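Local coordinates for protein dally-like, isoform A (Drosophila melanogaster, PDB 6XTZ) that probably acts as a GPI-anchored heparan sulfate proteoglycan of the glypican family that binds Wnt and Hedgehog proteins and shields the Wnt lipid for signalling at a distance, at residues A[15-20]-A[55-60]; A[228-233]-A[253-258]. The protein carries 5 engineered substitutions. All coordinates share one frame; numbering follows the deposited sequence.

Interaction 1. Residues A[15-20]-A[55-60]; sequences HIFQAR and TRMAMQ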
# COMPACT_ATOMS: atom_id res chain seq x y z
N HIS A 15 -12.91 -24.88 -36.34
CA HIS A 15 -12.62 -25.45 -35.03
C HIS A 15 -12.44 -24.37 -33.98
O HIS A 15 -12.75 -24.59 -32.80
CB HIS A 15 -11.37 -26.33 -35.10
CG HIS A 15 -10.11 -25.57 -35.39
ND1 HIS A 15 -9.79 -25.13 -36.66
CD2 HIS A 15 -9.10 -25.18 -34.59
CE1 HIS A 15 -8.63 -24.49 -36.62
NE2 HIS A 15 -8.19 -24.51 -35.37
N ILE A 16 -11.95 -23.19 -34.38
CA ILE A 16 -11.76 -22.10 -33.43
C ILE A 16 -13.11 -21.63 -32.89
O ILE A 16 -13.25 -21.37 -31.68
CB ILE A 16 -10.99 -20.95 -34.10
CG1 ILE A 16 -9.60 -21.42 -34.54
CG2 ILE A 16 -10.86 -19.76 -33.15
CD1 ILE A 16 -8.79 -20.35 -35.23
N PHE A 17 -14.11 -21.50 -33.76
CA PHE A 17 -15.43 -21.06 -33.31
C PHE A 17 -16.07 -22.09 -32.39
O PHE A 17 -16.71 -21.73 -31.39
CB PHE A 17 -16.32 -20.77 -34.51
CG PHE A 17 -15.83 -19.65 -35.38
CD1 PHE A 17 -15.31 -18.50 -34.81
CD2 PHE A 17 -15.87 -19.75 -36.76
CE1 PHE A 17 -14.85 -17.46 -35.60
CE2 PHE A 17 -15.41 -18.72 -37.56
CZ PHE A 17 -14.90 -17.57 -36.98
N GLN A 18 -15.92 -23.38 -32.71
CA GLN A 18 -16.45 -24.42 -31.84
C GLN A 18 -15.74 -24.44 -30.49
O GLN A 18 -16.36 -24.75 -29.47
CB GLN A 18 -16.33 -25.79 -32.52
CG GLN A 18 -17.20 -25.95 -33.76
CD GLN A 18 -17.05 -27.30 -34.42
OE1 GLN A 18 -16.19 -28.10 -34.04
NE2 GLN A 18 -17.89 -27.57 -35.40
N ALA A 19 -14.45 -24.11 -30.47
CA ALA A 19 -13.73 -24.01 -29.21
C ALA A 19 -14.18 -22.82 -28.38
O ALA A 19 -13.99 -22.82 -27.16
CB ALA A 19 -12.22 -23.92 -29.46
N ARG A 20 -14.78 -21.81 -29.01
CA ARG A 20 -15.27 -20.63 -28.32
C ARG A 20 -16.72 -20.77 -27.88
O ARG A 20 -17.32 -19.78 -27.44
CB ARG A 20 -15.11 -19.39 -29.21
CG ARG A 20 -13.66 -19.03 -29.50
CD ARG A 20 -13.55 -17.95 -30.56
NE ARG A 20 -12.16 -17.58 -30.83
CZ ARG A 20 -11.79 -16.72 -31.76
NH1 ARG A 20 -12.69 -16.13 -32.53
NH2 ARG A 20 -10.50 -16.44 -31.94
N THR A 55 -21.44 -11.37 -31.11
CA THR A 55 -21.94 -10.98 -29.79
C THR A 55 -21.50 -11.97 -28.72
O THR A 55 -21.10 -11.57 -27.62
CB THR A 55 -23.46 -10.86 -29.82
OG1 THR A 55 -23.85 -9.89 -30.81
CG2 THR A 55 -24.00 -10.42 -28.47
N ARG A 56 -21.57 -13.27 -29.02
CA ARG A 56 -21.13 -14.28 -28.06
C ARG A 56 -19.66 -14.10 -27.71
O ARG A 56 -19.29 -14.05 -26.53
CB ARG A 56 -21.39 -15.69 -28.60
CG ARG A 56 -20.66 -16.78 -27.84
CD ARG A 56 -20.95 -18.17 -28.40
NE ARG A 56 -22.18 -18.74 -27.86
CZ ARG A 56 -23.35 -18.75 -28.49
NH1 ARG A 56 -23.45 -18.21 -29.70
NH2 ARG A 56 -24.41 -19.29 -27.92
N MET A 57 -18.80 -14.01 -28.72
CA MET A 57 -17.38 -13.81 -28.48
C MET A 57 -17.09 -12.45 -27.84
O MET A 57 -16.08 -12.31 -27.15
CB MET A 57 -16.60 -13.96 -29.78
CG MET A 57 -16.78 -15.31 -30.45
SD MET A 57 -15.85 -15.46 -32.00
CE MET A 57 -16.65 -14.21 -32.99
N ALA A 58 -17.96 -11.46 -28.04
CA ALA A 58 -17.77 -10.17 -27.41
C ALA A 58 -17.97 -10.26 -25.90
O ALA A 58 -17.14 -9.80 -25.12
CB ALA A 58 -18.71 -9.13 -28.01
N MET A 59 -19.09 -10.84 -25.48
CA MET A 59 -19.34 -10.99 -24.05
C MET A 59 -18.36 -11.97 -23.41
O MET A 59 -18.07 -11.87 -22.22
CB MET A 59 -20.78 -11.42 -23.81
CG MET A 59 -21.81 -10.47 -24.41
SD MET A 59 -23.51 -11.00 -24.19
CE MET A 59 -23.50 -12.56 -25.06
N GLN A 60 -17.84 -12.92 -24.20
CA GLN A 60 -16.84 -13.84 -23.68
C GLN A 60 -15.53 -13.12 -23.36
O GLN A 60 -14.91 -13.38 -22.32
CB GLN A 60 -16.60 -14.98 -24.67
CG GLN A 60 -15.46 -15.91 -24.29
CD GLN A 60 -15.22 -16.98 -25.33
OE1 GLN A 60 -16.13 -17.37 -26.07
NE2 GLN A 60 -13.98 -17.47 -25.41

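Interaction 2. Residues A[228-233]-A[253-258]; sequences GALTKM and NVIKGC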
# COMPACT_ATOMS: atom_id res chain seq x y z
N GLY A 228 -15.27 -3.20 -27.83
CA GLY A 228 -14.99 -3.18 -29.26
C GLY A 228 -13.54 -3.51 -29.58
O GLY A 228 -13.25 -4.37 -30.41
N ALA A 229 -12.61 -2.83 -28.91
CA ALA A 229 -11.19 -3.07 -29.16
C ALA A 229 -10.76 -4.46 -28.71
O ALA A 229 -9.86 -5.06 -29.31
CB ALA A 229 -10.34 -2.01 -28.46
N LEU A 230 -11.40 -4.99 -27.67
CA LEU A 230 -11.02 -6.30 -27.14
C LEU A 230 -11.38 -7.41 -28.12
O LEU A 230 -10.60 -8.36 -28.30
CB LEU A 230 -11.70 -6.52 -25.79
CG LEU A 230 -11.18 -7.64 -24.89
CD1 LEU A 230 -9.73 -7.40 -24.53
CD2 LEU A 230 -12.04 -7.73 -23.64
N THR A 231 -12.54 -7.32 -28.75
CA THR A 231 -12.97 -8.37 -29.67
C THR A 231 -12.23 -8.30 -31.00
O THR A 231 -11.90 -9.34 -31.58
CB THR A 231 -14.48 -8.27 -29.91
OG1 THR A 231 -14.76 -7.03 -30.58
CG2 THR A 231 -15.19 -8.28 -28.59
N LYS A 232 -11.96 -7.09 -31.49
CA LYS A 232 -11.15 -6.94 -32.70
C LYS A 232 -9.76 -7.54 -32.50
O LYS A 232 -9.18 -8.08 -33.44
CB LYS A 232 -11.05 -5.47 -33.09
CG LYS A 232 -10.34 -5.22 -34.41
CD LYS A 232 -10.24 -3.73 -34.71
CE LYS A 232 -9.49 -3.47 -36.00
NZ LYS A 232 -9.36 -2.01 -36.28
N MET A 233 -9.23 -7.47 -31.28
CA MET A 233 -7.90 -8.00 -31.00
C MET A 233 -7.93 -9.51 -30.84
O MET A 233 -7.08 -10.21 -31.42
CB MET A 233 -7.33 -7.33 -29.74
CG MET A 233 -5.92 -7.77 -29.37
SD MET A 233 -5.87 -9.19 -28.27
CE MET A 233 -6.86 -8.61 -26.89
N ASN A 253 -1.51 -3.20 -25.90
CA ASN A 253 -2.11 -1.88 -26.11
C ASN A 253 -3.61 -1.91 -25.89
O ASN A 253 -4.18 -0.93 -25.40
CB ASN A 253 -1.78 -1.37 -27.51
CG ASN A 253 -0.36 -0.87 -27.63
OD1 ASN A 253 0.22 -0.39 -26.65
ND2 ASN A 253 0.21 -0.98 -28.82
N VAL A 254 -4.27 -3.01 -26.25
CA VAL A 254 -5.72 -3.09 -26.08
C VAL A 254 -6.07 -3.20 -24.60
O VAL A 254 -6.95 -2.48 -24.10
CB VAL A 254 -6.29 -4.27 -26.88
CG1 VAL A 254 -7.78 -4.45 -26.58
CG2 VAL A 254 -6.07 -4.04 -28.37
N ILE A 255 -5.39 -4.09 -23.87
CA ILE A 255 -5.68 -4.24 -22.45
C ILE A 255 -5.32 -2.96 -21.69
O ILE A 255 -6.03 -2.57 -20.75
CB ILE A 255 -4.94 -5.46 -21.87
CG1 ILE A 255 -5.17 -6.69 -22.76
CG2 ILE A 255 -5.42 -5.75 -20.46
CD1 ILE A 255 -6.61 -7.14 -22.81
N LYS A 256 -4.24 -2.30 -22.08
CA LYS A 256 -3.89 -1.02 -21.46
C LYS A 256 -5.01 -0.00 -21.63
O LYS A 256 -5.29 0.78 -20.71
CB LYS A 256 -2.58 -0.48 -22.04
CG LYS A 256 -1.33 -1.07 -21.43
CD LYS A 256 -0.10 -0.25 -21.80
CE LYS A 256 1.11 -0.66 -20.99
NZ LYS A 256 2.26 0.26 -21.21
N GLY A 257 -5.67 0.00 -22.79
CA GLY A 257 -6.78 0.91 -22.98
C GLY A 257 -8.01 0.51 -22.20
O GLY A 257 -8.69 1.35 -21.62
N CYS A 258 -8.31 -0.79 -22.17
CA CYS A 258 -9.41 -1.28 -21.35
C CYS A 258 -9.21 -0.92 -19.88
O CYS A 258 -10.16 -0.57 -19.18
CB CYS A 258 -9.56 -2.80 -21.51
SG CYS A 258 -10.40 -3.32 -23.02

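Interaction 1. Residues A[15-20]-A[55-60]
Met-57 SD meets the guanidinium of Arg-20 at the edge of that flat group, near its plane, while Ile-16 CG2 sits over one face, 3.3 Å above the plane and displaced toward the rim. The same sulfur approaches the Phe-17 ring obliquely, 5.3 Å from the ring centroid, in a Met-aromatic contact. One thioether thus serves a cation and an aromatic ring where the short helix 14-19 of the glypican core packs against the start of the long helix 51-110. Arg-20, the first residue to leave helical geometry, runs extended from CG to NE, and its CD packs 3.7 Å from Met-57 SD. Its NH1 is also hydrogen-bonded to His-235 O, a stronger acceptor than a sulfur, and the two bonds would help to hold the head in place. Helix 236-239 packs beside the group, with Ala-238 touching Ile-16, Phe-17 and Arg-20, and Cys-239 touching Met-57. Nearby, the aliphatic part of Arg-56 passes the carbonyl of Arg-20, its CD 4.1 Å from Arg-20 O. Arg-20 NH1 donates a weak hydrogen bond to Met-57 SD, 3.3 Å long, with an N-H...S angle of 146°.

Interaction 2. Residues A[228-233]-A[253-258]
Val-254 carries this contact, its two methyls divided between different partners on helix 224-234. CG1 lies 3.5 Å from Ala-229 O, touches Ala-229 CB and also packs against Leu-230 CD1, 4.1 Å away, while CG2 rests 3.8 Å from Met-233 CB and nearly as close to its CG. The first torsion of Val-254, with CG1 anti to the backbone N (chi1 174°), makes this division possible. Beside it, Leu-230 CD1 reaches Ile-255 CD1 at 3.6 Å, methyl against methyl, and approaches Cys-258 SG more loosely at 4.4 Å. The Met-233 chain bends at chi2 and chi3, and its CE comes to 4.3 Å from Ile-255 CD1. An alanine at Val-254 would remove both methyls and would probably open a gap facing Ala-229, Leu-230 and Met-233.

Behind this shell stands a nearly antiparallel pair of helices, the segment axes 9.4 Å apart at an angle of 162°. A disulfide between Cys-226 and Cys-258 ties the beginning of one helix to the end of the other, and Leu-65 of helix 51-110 packs on Ile-255 and Cys-258. Asn-253 anchors the second helix through side-chain hydrogen bonds to Tyr-492 OH, Ser-495 O and Thr-497 N. The side chains that meet are apolar, and Ala-229 O accepts the helical bond from Met-233 N; side-chain shape therefore sets the fit, while the disulfide would probably limit how far the helices can slide.

Helix 51-110 joins the two sites: it supplies residues 55-60 to interaction 1, and Ser-61 and Leu-65, farther along the same helix, pack on interaction 2. The centres lie 16 Å apart, and the contacts touch where Ala-58 CA meets Thr-231 CG2 at 3.4 Å. Their chemistry follows their place in the fold. Interaction 1 is only partly buried and mixes charge, sulfur and aromatic groups, with a weak polar bond across it. Interaction 2 is buried, and aliphatic methyls and sulfur-bearing side chains make its interface. Both belong to the disulfide-rich end of the glypican core: Cys-239 borders the first contact, whereas Cys-258 takes part in the second.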